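Anthranilate-CoA ligase (Stigmatella aurantiaca, PDB 4WV3) belongs to the ANL superfamily of AMP-binding enzymes, with a large N-terminal domain and a smaller C-terminal domain. Local coordinates at residues A[302-316]-A[328-340]. Sequence-based numbering, arbitrary orientation.
Sequences WYAWKEATGVDIIDG and SNRPGDIRPGSSG. With 3UK (5'-O-[(S)-[(2-aminobenzoyl)oxy](hydroxy)phosphoryl]adenosine), chain C.
At the adenine end of the ligand pocket, strand 313-318 meets the loop that follows its antiparallel neighbour 325-328, and D315 and N329 make the polar join. N329 grips D315 O twice, through its backbone N at 3.1 Å and through ND2. The same ND2 also donates to S338 O, and N329 OD1 accepts from R335 N, so the amide is fixed in its rotation while tying the loop to itself. D315 OD1 accepts from N20 of 3UK at 2.9 Å, the chi1 of -180° having swung the carboxylate away from the backbone N; G316 O takes a weak bond from the same N20. A water donates to D315 OD2 and accepts from S339 OG, which is also hydrogen-bonded to Y399.

Away from the pocket the join turns apolar. P336 CG makes a CH-pi contact over one face of the W302 six-membered ring, 4.0 Å from its centroid, while K306 CB lies against the opposite face. W302 NE1 hydrogen-bonds I313 O, which lies in the ring plane, and I334 bridges the two regions, CG2 against the indole and CD1 against I314 CD1 (3.8 Å). An inner strand thus presents D315 and G316 O to the adenine amine, as in ANL enzymes.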
ATOM      1  N   TRP A 302      -2.120   3.922 -18.194  1.00 21.06           N
ATOM      2  CA  TRP A 302      -3.560   3.698 -18.141  1.00 16.71           C
ATOM      3  C   TRP A 302      -4.085   3.298 -19.513  1.00 20.92           C
ATOM      4  O   TRP A 302      -4.912   2.395 -19.629  1.00 19.96           O
ATOM      5  CB  TRP A 302      -4.296   4.942 -17.637  1.00 16.58           C
ATOM      6  CG  TRP A 302      -5.753   4.695 -17.366  1.00 20.13           C
ATOM      7  CD1 TRP A 302      -6.321   4.372 -16.168  1.00 18.11           C
ATOM      8  CD2 TRP A 302      -6.825   4.740 -18.318  1.00 15.36           C
ATOM      9  NE1 TRP A 302      -7.678   4.217 -16.312  1.00 17.15           N
ATOM     10  CE2 TRP A 302      -8.014   4.436 -17.622  1.00 19.65           C
ATOM     11  CE3 TRP A 302      -6.897   5.007 -19.689  1.00 15.59           C
ATOM     12  CZ2 TRP A 302      -9.257   4.393 -18.251  1.00 15.80           C
ATOM     13  CZ3 TRP A 302      -8.133   4.964 -20.312  1.00 20.10           C
ATOM     14  CH2 TRP A 302      -9.296   4.659 -19.593  1.00 12.03           C
ATOM     15  N   TYR A 303      -3.601   3.973 -20.551  1.00 15.99           N
ATOM     16  CA  TYR A 303      -4.021   3.671 -21.914  1.00 22.26           C
ATOM     17  C   TYR A 303      -3.439   2.347 -22.402  1.00 23.77           C
ATOM     18  O   TYR A 303      -4.124   1.567 -23.061  1.00 22.60           O
ATOM     19  CB  TYR A 303      -3.642   4.803 -22.872  1.00 19.49           C
ATOM     20  CG  TYR A 303      -4.472   6.056 -22.699  1.00 18.50           C
ATOM     21  CD1 TYR A 303      -5.840   6.043 -22.935  1.00 16.48           C
ATOM     22  CD2 TYR A 303      -3.885   7.253 -22.313  1.00 18.92           C
ATOM     23  CE1 TYR A 303      -6.603   7.185 -22.779  1.00 18.17           C
ATOM     24  CE2 TYR A 303      -4.639   8.400 -22.154  1.00 19.42           C
ATOM     25  CZ  TYR A 303      -5.997   8.361 -22.389  1.00 17.37           C
ATOM     26  OH  TYR A 303      -6.749   9.503 -22.233  1.00 18.29           O
ATOM     27  N   ALA A 304      -2.174   2.098 -22.074  1.00 19.00           N
ATOM     28  CA  ALA A 304      -1.501   0.873 -22.495  1.00 22.74           C
ATOM     29  C   ALA A 304      -2.182  -0.363 -21.917  1.00 21.74           C
ATOM     30  O   ALA A 304      -2.240  -1.408 -22.561  1.00 25.34           O
ATOM     31  CB  ALA A 304      -0.032   0.909 -22.098  1.00 15.74           C
ATOM     32  N   TRP A 305      -2.699  -0.234 -20.700  1.00 18.80           N
ATOM     33  CA  TRP A 305      -3.414  -1.326 -20.056  1.00 17.58           C
ATOM     34  C   TRP A 305      -4.829  -1.428 -20.615  1.00 21.24           C
ATOM     35  O   TRP A 305      -5.360  -2.524 -20.795  1.00 22.46           O
ATOM     36  CB  TRP A 305      -3.455  -1.113 -18.542  1.00 19.57           C
ATOM     37  CG  TRP A 305      -3.962  -2.297 -17.778  1.00 17.76           C
ATOM     38  CD1 TRP A 305      -5.246  -2.528 -17.379  1.00 16.72           C
ATOM     39  CD2 TRP A 305      -3.193  -3.415 -17.318  1.00 16.30           C
ATOM     40  NE1 TRP A 305      -5.324  -3.719 -16.699  1.00 17.71           N
ATOM     41  CE2 TRP A 305      -4.077  -4.284 -16.648  1.00 14.88           C
ATOM     42  CE3 TRP A 305      -1.842  -3.766 -17.409  1.00 15.77           C
ATOM     43  CZ2 TRP A 305      -3.655  -5.481 -16.074  1.00 18.09           C
ATOM     44  CZ3 TRP A 305      -1.425  -4.953 -16.836  1.00 10.97           C
ATOM     45  CH2 TRP A 305      -2.327  -5.797 -16.178  1.00 12.73           C
ATOM     46  N   LYS A 306      -5.429  -0.276 -20.897  1.00 18.30           N
ATOM     47  CA  LYS A 306      -6.787  -0.216 -21.429  1.00 17.38           C
ATOM     48  C   LYS A 306      -6.857  -0.779 -22.845  1.00 28.16           C
ATOM     49  O   LYS A 306      -7.858  -1.377 -23.235  1.00 28.99           O
ATOM     50  CB  LYS A 306      -7.299   1.225 -21.414  1.00 15.56           C
ATOM     51  CG  LYS A 306      -8.704   1.402 -21.966  1.00 18.92           C
ATOM     52  CD  LYS A 306      -9.721   0.633 -21.140  1.00 22.93           C
ATOM     53  CE  LYS A 306     -11.131   0.852 -21.657  1.00 21.59           C
ATOM     54  NZ  LYS A 306     -12.137   0.114 -20.844  1.00 21.96           N
ATOM     55  N   GLU A 307      -5.788  -0.590 -23.573  1.00 28.31           N
ATOM     56  CA  GLU A 307      -5.679  -0.976 -24.932  1.00 31.14           C
ATOM     57  C   GLU A 307      -5.299  -2.445 -25.082  1.00 29.27           C
ATOM     58  O   GLU A 307      -5.558  -3.030 -26.074  1.00 26.48           O
ATOM     59  CB  GLU A 307      -4.766   0.016 -25.682  1.00 26.75           C
ATOM     60  CG  GLU A 307      -5.548   1.130 -26.363  1.00 32.93           C
ATOM     61  CD  GLU A 307      -4.955   2.547 -26.310  1.00 38.11           C
ATOM     62  OE1 GLU A 307      -3.820   2.773 -26.662  1.00 48.04           O
ATOM     63  OE2 GLU A 307      -5.677   3.463 -25.971  1.00 29.91           O
ATOM     64  N   ALA A 308      -4.738  -3.031 -24.048  1.00 24.91           N
ATOM     65  CA  ALA A 308      -4.275  -4.415 -24.050  1.00 26.15           C
ATOM     66  C   ALA A 308      -5.247  -5.340 -23.329  1.00 30.90           C
ATOM     67  O   ALA A 308      -5.259  -6.548 -23.567  1.00 31.34           O
ATOM     68  CB  ALA A 308      -2.892  -4.513 -23.425  1.00 15.88           C
ATOM     69  N   THR A 309      -6.063  -4.771 -22.447  1.00 27.31           N
ATOM     70  CA  THR A 309      -6.959  -5.574 -21.628  1.00 21.43           C
ATOM     71  C   THR A 309      -8.418  -5.181 -21.837  1.00 25.87           C
ATOM     72  O   THR A 309      -9.313  -6.025 -21.773  1.00 18.74           O
ATOM     73  CB  THR A 309      -6.604  -5.444 -20.132  1.00 20.81           C
ATOM     74  OG1 THR A 309      -5.179  -5.459 -19.972  1.00 31.01           O
ATOM     75  CG2 THR A 309      -7.210  -6.588 -19.336  1.00 35.66           C
ATOM     76  N   GLY A 310      -8.650  -3.899 -22.097  1.00 20.25           N
ATOM     77  CA  GLY A 310     -10.001  -3.381 -22.225  1.00 21.69           C
ATOM     78  C   GLY A 310     -10.551  -2.991 -20.868  1.00 23.15           C
ATOM     79  O   GLY A 310     -11.660  -2.464 -20.759  1.00 19.64           O
ATOM     80  N   VAL A 311      -9.763  -3.249 -19.831  1.00 20.63           N
ATOM     81  CA  VAL A 311     -10.175  -2.987 -18.458  1.00 17.52           C
ATOM     82  C   VAL A 311      -9.667  -1.637 -17.962  1.00 18.20           C
ATOM     83  O   VAL A 311      -8.483  -1.324 -18.083  1.00 20.00           O
ATOM     84  CB  VAL A 311      -9.679  -4.097 -17.508  1.00 14.39           C
ATOM     85  CG1 VAL A 311      -9.966  -3.731 -16.061  1.00 18.26           C
ATOM     86  CG2 VAL A 311     -10.327  -5.423 -17.864  1.00 15.39           C
ATOM     87  N   ASP A 312     -10.574  -0.840 -17.407  1.00 15.48           N
ATOM     88  CA  ASP A 312     -10.212   0.439 -16.812  1.00 17.63           C
ATOM     89  C   ASP A 312      -9.437   0.227 -15.518  1.00 16.00           C
ATOM     90  O   ASP A 312      -9.727  -0.697 -14.758  1.00 18.22           O
ATOM     91  CB  ASP A 312     -11.465   1.264 -16.514  1.00 19.02           C
ATOM     92  CG  ASP A 312     -12.209   1.675 -17.767  1.00 19.13           C
ATOM     93  OD1 ASP A 312     -13.455   1.604 -17.766  1.00 31.90           O
ATOM     94  OD2 ASP A 312     -11.551   2.077 -18.748  1.00 25.32           O
ATOM     95  N   ILE A 313      -8.453   1.084 -15.271  1.00 15.97           N
ATOM     96  CA  ILE A 313      -7.736   1.062 -14.002  1.00 18.00           C
ATOM     97  C   ILE A 313      -8.178   2.225 -13.124  1.00 17.86           C
ATOM     98  O   ILE A 313      -8.161   3.379 -13.553  1.00 14.97           O
ATOM     99  CB  ILE A 313      -6.212   1.143 -14.197  1.00 16.53           C
ATOM    100  CG1 ILE A 313      -5.701  -0.076 -14.965  1.00 14.49           C
ATOM    101  CG2 ILE A 313      -5.514   1.235 -12.852  1.00 13.02           C
ATOM    102  CD1 ILE A 313      -4.193  -0.129 -15.073  1.00 12.01           C
ATOM    103  N   ILE A 314      -8.581   1.920 -11.896  1.00 21.65           N
ATOM    104  CA  ILE A 314      -8.991   2.955 -10.956  1.00 19.29           C
ATOM    105  C   ILE A 314      -7.803   3.413 -10.118  1.00 18.13           C
ATOM    106  O   ILE A 314      -7.347   2.696  -9.227  1.00 13.28           O
ATOM    107  CB  ILE A 314     -10.116   2.462 -10.025  1.00 17.63           C
ATOM    108  CG1 ILE A 314     -11.309   1.969 -10.847  1.00 17.24           C
ATOM    109  CG2 ILE A 314     -10.537   3.568  -9.067  1.00  8.90           C
ATOM    110  CD1 ILE A 314     -11.890   3.019 -11.771  1.00 15.39           C
ATOM    111  N   ASP A 315      -7.300   4.607 -10.415  1.00 22.63           N
ATOM    112  CA  ASP A 315      -6.202   5.187  -9.651  1.00 13.82           C
ATOM    113  C   ASP A 315      -6.733   6.043  -8.508  1.00 17.24           C
ATOM    114  O   ASP A 315      -7.588   6.905  -8.710  1.00 17.39           O
ATOM    115  CB  ASP A 315      -5.298   6.028 -10.555  1.00 17.72           C
ATOM    116  CG  ASP A 315      -4.130   6.648  -9.802  1.00 22.29           C
ATOM    117  OD1 ASP A 315      -3.644   6.024  -8.835  1.00 17.01           O
ATOM    118  OD2 ASP A 315      -3.700   7.759 -10.177  1.00 22.06           O
ATOM    119  N   GLY A 316      -6.219   5.800  -7.307  1.00 15.24           N
ATOM    120  CA  GLY A 316      -6.619   6.558  -6.138  1.00 12.29           C
ATOM    121  C   GLY A 316      -5.498   6.651  -5.122  1.00 16.44           C
ATOM    122  O   GLY A 316      -4.761   5.686  -4.912  1.00 15.12           O
ATOM    123  N   SER A 328     -10.025   9.358  -5.231  1.00 11.36           N
ATOM    124  CA  SER A 328     -10.025   8.272  -6.206  1.00 13.17           C
ATOM    125  C   SER A 328     -10.803   8.579  -7.479  1.00 15.82           C
ATOM    126  O   SER A 328     -11.634   9.484  -7.515  1.00 17.31           O
ATOM    127  CB  SER A 328     -10.584   6.996  -5.576  1.00 11.82           C
ATOM    128  OG  SER A 328     -10.621   5.939  -6.520  1.00 11.81           O
ATOM    129  N   ASN A 329     -10.511   7.809  -8.523  1.00 13.92           N
ATOM    130  CA  ASN A 329     -11.326   7.802  -9.725  1.00 12.27           C
ATOM    131  C   ASN A 329     -12.495   6.847  -9.525  1.00 16.48           C
ATOM    132  O   ASN A 329     -12.563   6.144  -8.518  1.00 18.43           O
ATOM    133  CB  ASN A 329     -10.500   7.377 -10.941  1.00 13.60           C
ATOM    134  CG  ASN A 329      -9.450   8.401 -11.320  1.00 15.98           C
ATOM    135  OD1 ASN A 329      -9.712   9.316 -12.102  1.00 18.05           O
ATOM    136  ND2 ASN A 329      -8.251   8.250 -10.772  1.00 18.49           N
ATOM    137  N   ARG A 330     -13.413   6.821 -10.484  1.00 21.73           N
ATOM    138  CA  ARG A 330     -14.605   5.990 -10.378  1.00 20.75           C
ATOM    139  C   ARG A 330     -14.876   5.291 -11.702  1.00 18.15           C
ATOM    140  O   ARG A 330     -14.491   5.800 -12.753  1.00 20.04           O
ATOM    141  CB  ARG A 330     -15.808   6.848  -9.976  1.00 16.03           C
ATOM    142  CG  ARG A 330     -15.748   7.351  -8.548  1.00 18.97           C
ATOM    143  CD  ARG A 330     -16.482   8.668  -8.392  1.00 27.56           C
ATOM    144  NE  ARG A 330     -16.338   9.212  -7.045  1.00 33.15           N
ATOM    145  CZ  ARG A 330     -15.270   9.880  -6.620  1.00 33.32           C
ATOM    146  NH1 ARG A 330     -14.245  10.084  -7.436  1.00 29.65           N
ATOM    147  NH2 ARG A 330     -15.223  10.340  -5.377  1.00 31.61           N
ATOM    148  N   PRO A 331     -15.533   4.120 -11.655  1.00 17.92           N
ATOM    149  CA  PRO A 331     -15.891   3.377 -12.868  1.00 23.69           C
ATOM    150  C   PRO A 331     -16.585   4.251 -13.913  1.00 19.40           C
ATOM    151  O   PRO A 331     -16.377   4.054 -15.110  1.00 28.73           O
ATOM    152  CB  PRO A 331     -16.853   2.312 -12.342  1.00 16.23           C
ATOM    153  CG  PRO A 331     -16.378   2.054 -10.958  1.00 13.69           C
ATOM    154  CD  PRO A 331     -15.915   3.388 -10.433  1.00 18.04           C
ATOM    155  N   GLY A 332     -17.380   5.213 -13.461  1.00 11.07           N
ATOM    156  CA  GLY A 332     -18.075   6.110 -14.368  1.00 15.77           C
ATOM    157  C   GLY A 332     -17.321   7.393 -14.668  1.00 20.52           C
ATOM    158  O   GLY A 332     -17.649   8.102 -15.618  1.00 29.28           O
ATOM    159  N   ASP A 333     -16.308   7.697 -13.862  1.00 20.48           N
ATOM    160  CA  ASP A 333     -15.558   8.938 -14.029  1.00 17.53           C
ATOM    161  C   ASP A 333     -14.056   8.724 -13.855  1.00 17.76           C
ATOM    162  O   ASP A 333     -13.563   8.589 -12.734  1.00 22.19           O
ATOM    163  CB  ASP A 333     -16.062  10.001 -13.050  1.00 10.91           C
ATOM    164  CG  ASP A 333     -15.474  11.372 -13.320  1.00 13.79           C
ATOM    165  OD1 ASP A 333     -14.967  11.595 -14.440  1.00 15.60           O
ATOM    166  OD2 ASP A 333     -15.524  12.233 -12.415  1.00 19.52           O
ATOM    167  N   ILE A 334     -13.336   8.696 -14.973  1.00 17.53           N
ATOM    168  CA  ILE A 334     -11.891   8.496 -14.956  1.00 17.00           C
ATOM    169  C   ILE A 334     -11.163   9.558 -15.768  1.00 15.96           C
ATOM    170  O   ILE A 334     -11.477   9.782 -16.936  1.00 20.02           O
ATOM    171  CB  ILE A 334     -11.501   7.117 -15.532  1.00 14.46           C
ATOM    172  CG1 ILE A 334     -12.090   5.990 -14.686  1.00 12.20           C
ATOM    173  CG2 ILE A 334      -9.986   6.978 -15.615  1.00 11.89           C
ATOM    174  CD1 ILE A 334     -11.728   4.612 -15.177  1.00 11.60           C
ATOM    175  N   ARG A 335     -10.191  10.214 -15.143  1.00 15.47           N
ATOM    176  CA  ARG A 335      -9.261  11.065 -15.873  1.00 18.24           C
ATOM    177  C   ARG A 335      -7.852  10.499 -15.737  1.00 17.34           C
ATOM    178  O   ARG A 335      -7.230  10.621 -14.680  1.00 21.17           O
ATOM    179  CB  ARG A 335      -9.320  12.511 -15.379  1.00 16.60           C
ATOM    180  CG  ARG A 335      -8.274  13.416 -16.014  1.00 18.69           C
ATOM    181  CD  ARG A 335      -8.737  14.862 -16.054  1.00 20.46           C
ATOM    182  NE  ARG A 335      -9.918  15.026 -16.897  1.00 21.42           N
ATOM    183  CZ  ARG A 335     -10.459  16.199 -17.208  1.00 24.02           C
ATOM    184  NH1 ARG A 335      -9.923  17.321 -16.747  1.00 15.77           N
ATOM    185  NH2 ARG A 335     -11.534  16.252 -17.982  1.00 26.58           N
ATOM    186  N   PRO A 336      -7.354   9.861 -16.808  1.00 19.15           N
ATOM    187  CA  PRO A 336      -6.052   9.184 -16.833  1.00 18.26           C
ATOM    188  C   PRO A 336      -4.901  10.091 -16.399  1.00 19.21           C
ATOM    189  O   PRO A 336      -4.698  11.158 -16.979  1.00 18.70           O
ATOM    190  CB  PRO A 336      -5.893   8.795 -18.306  1.00 15.76           C
ATOM    191  CG  PRO A 336      -7.291   8.666 -18.808  1.00 16.49           C
ATOM    192  CD  PRO A 336      -8.067   9.732 -18.091  1.00 16.34           C
ATOM    193  N   GLY A 337      -4.163   9.662 -15.381  1.00 13.92           N
ATOM    194  CA  GLY A 337      -3.029  10.417 -14.888  1.00 18.65           C
ATOM    195  C   GLY A 337      -3.327  11.171 -13.606  1.00 18.55           C
ATOM    196  O   GLY A 337      -2.412  11.617 -12.913  1.00 18.74           O
ATOM    197  N   SER A 338      -4.610  11.312 -13.288  1.00 18.44           N
ATOM    198  CA  SER A 338      -5.024  12.059 -12.105  1.00 22.25           C
ATOM    199  C   SER A 338      -5.460  11.134 -10.974  1.00 18.27           C
ATOM    200  O   SER A 338      -5.671   9.939 -11.180  1.00 20.34           O
ATOM    201  CB  SER A 338      -6.167  13.015 -12.450  1.00 19.85           C
ATOM    202  OG  SER A 338      -7.354  12.299 -12.737  1.00 17.17           O
ATOM    203  N   SER A 339      -5.597  11.702  -9.780  1.00 17.52           N
ATOM    204  CA  SER A 339      -6.050  10.950  -8.617  1.00 17.36           C
ATOM    205  C   SER A 339      -7.572  10.979  -8.507  1.00 18.10           C
ATOM    206  O   SER A 339      -8.143  10.460  -7.550  1.00 17.36           O
ATOM    207  CB  SER A 339      -5.421  11.507  -7.339  1.00 18.01           C
ATOM    208  OG  SER A 339      -4.010  11.391  -7.372  1.00 12.30           O
ATOM    209  N   GLY A 340      -8.219  11.600  -9.488  1.00 16.27           N
ATOM    210  CA  GLY A 340      -9.668  11.624  -9.553  1.00 15.04           C
ATOM    211  C   GLY A 340     -10.330  12.724  -8.743  1.00 18.34           C
ATOM    212  O   GLY A 340      -9.856  13.859  -8.702  1.00 17.88           O
TER
HETATM  213  C10 3UK C 601       1.737   8.221  -2.139  1.00 15.41           C
HETATM  214  C15 3UK C 601       0.199   8.169  -4.099  1.00 14.30           C
HETATM  215  C17 3UK C 601      -0.059   9.443  -6.069  1.00 16.80           C
HETATM  216  C21 3UK C 601       1.353   9.527  -1.500  1.00 16.10           C
HETATM  217  C26 3UK C 601      -1.603   3.654   0.226  1.00 15.05           C
HETATM  218  C28 3UK C 601      -3.488   3.372  -1.256  1.00 16.55           C
HETATM  219  O01 3UK C 601       0.722   3.987  -0.331  1.00 18.22           O
HETATM  220  C02 3UK C 601      -0.135   4.140   0.511  1.00 17.11           C
HETATM  221  O03 3UK C 601       0.234   4.400   1.859  1.00 21.84           O
HETATM  222  P04 3UK C 601       1.735   4.759   2.247  1.00 17.89           P
HETATM  223  O05 3UK C 601       1.820   4.946   3.795  1.00 26.99           O
HETATM  224  O06 3UK C 601       2.230   6.120   1.555  1.00 11.48           O
HETATM  225  C07 3UK C 601       1.265   7.107   1.159  1.00 10.92           C
HETATM  226  C08 3UK C 601       1.914   8.022   0.161  1.00  9.51           C
HETATM  227  O09 3UK C 601       2.096   7.327  -1.093  1.00 16.06           O
HETATM  228  N11 3UK C 601       0.644   7.684  -2.883  1.00 15.39           N
HETATM  229  C12 3UK C 601      -0.119   6.609  -2.521  1.00 14.80           C
HETATM  230  N13 3UK C 601      -1.052   6.403  -3.492  1.00 14.71           N
HETATM  231  C14 3UK C 601      -0.877   7.357  -4.481  1.00 14.12           C
HETATM  232  N16 3UK C 601       0.586   9.196  -4.900  1.00 13.53           N
HETATM  233  N18 3UK C 601      -1.083   8.711  -6.487  1.00 19.80           N
HETATM  234  C19 3UK C 601      -1.526   7.678  -5.754  1.00 16.53           C
HETATM  235  N20 3UK C 601      -2.623   6.899  -6.210  1.00 15.28           N
HETATM  236  O22 3UK C 601       2.454  10.416  -1.534  1.00 13.20           O
HETATM  237  C23 3UK C 601       1.039   9.174  -0.124  1.00 11.91           C
HETATM  238  O24 3UK C 601       1.359  10.274   0.751  1.00 18.26           O
HETATM  239  O25 3UK C 601       2.650   3.612   1.851  1.00 14.46           O
HETATM  240  C27 3UK C 601      -2.163   3.813  -1.018  1.00 15.38           C
HETATM  241  C29 3UK C 601      -4.248   2.762  -0.201  1.00 15.17           C
HETATM  242  C30 3UK C 601      -3.690   2.606   1.044  1.00 15.68           C
HETATM  243  C31 3UK C 601      -2.364   3.043   1.283  1.00 16.48           C
HETATM  244  N32 3UK C 601      -1.769   2.876   2.609  1.00 18.68           N
HETATM  245  O   HOH W   1      -2.471  10.047  -8.726  1.00 14.55           O
HETATM  246  O   HOH W   2      -4.245   7.800 -12.861  1.00 16.27           O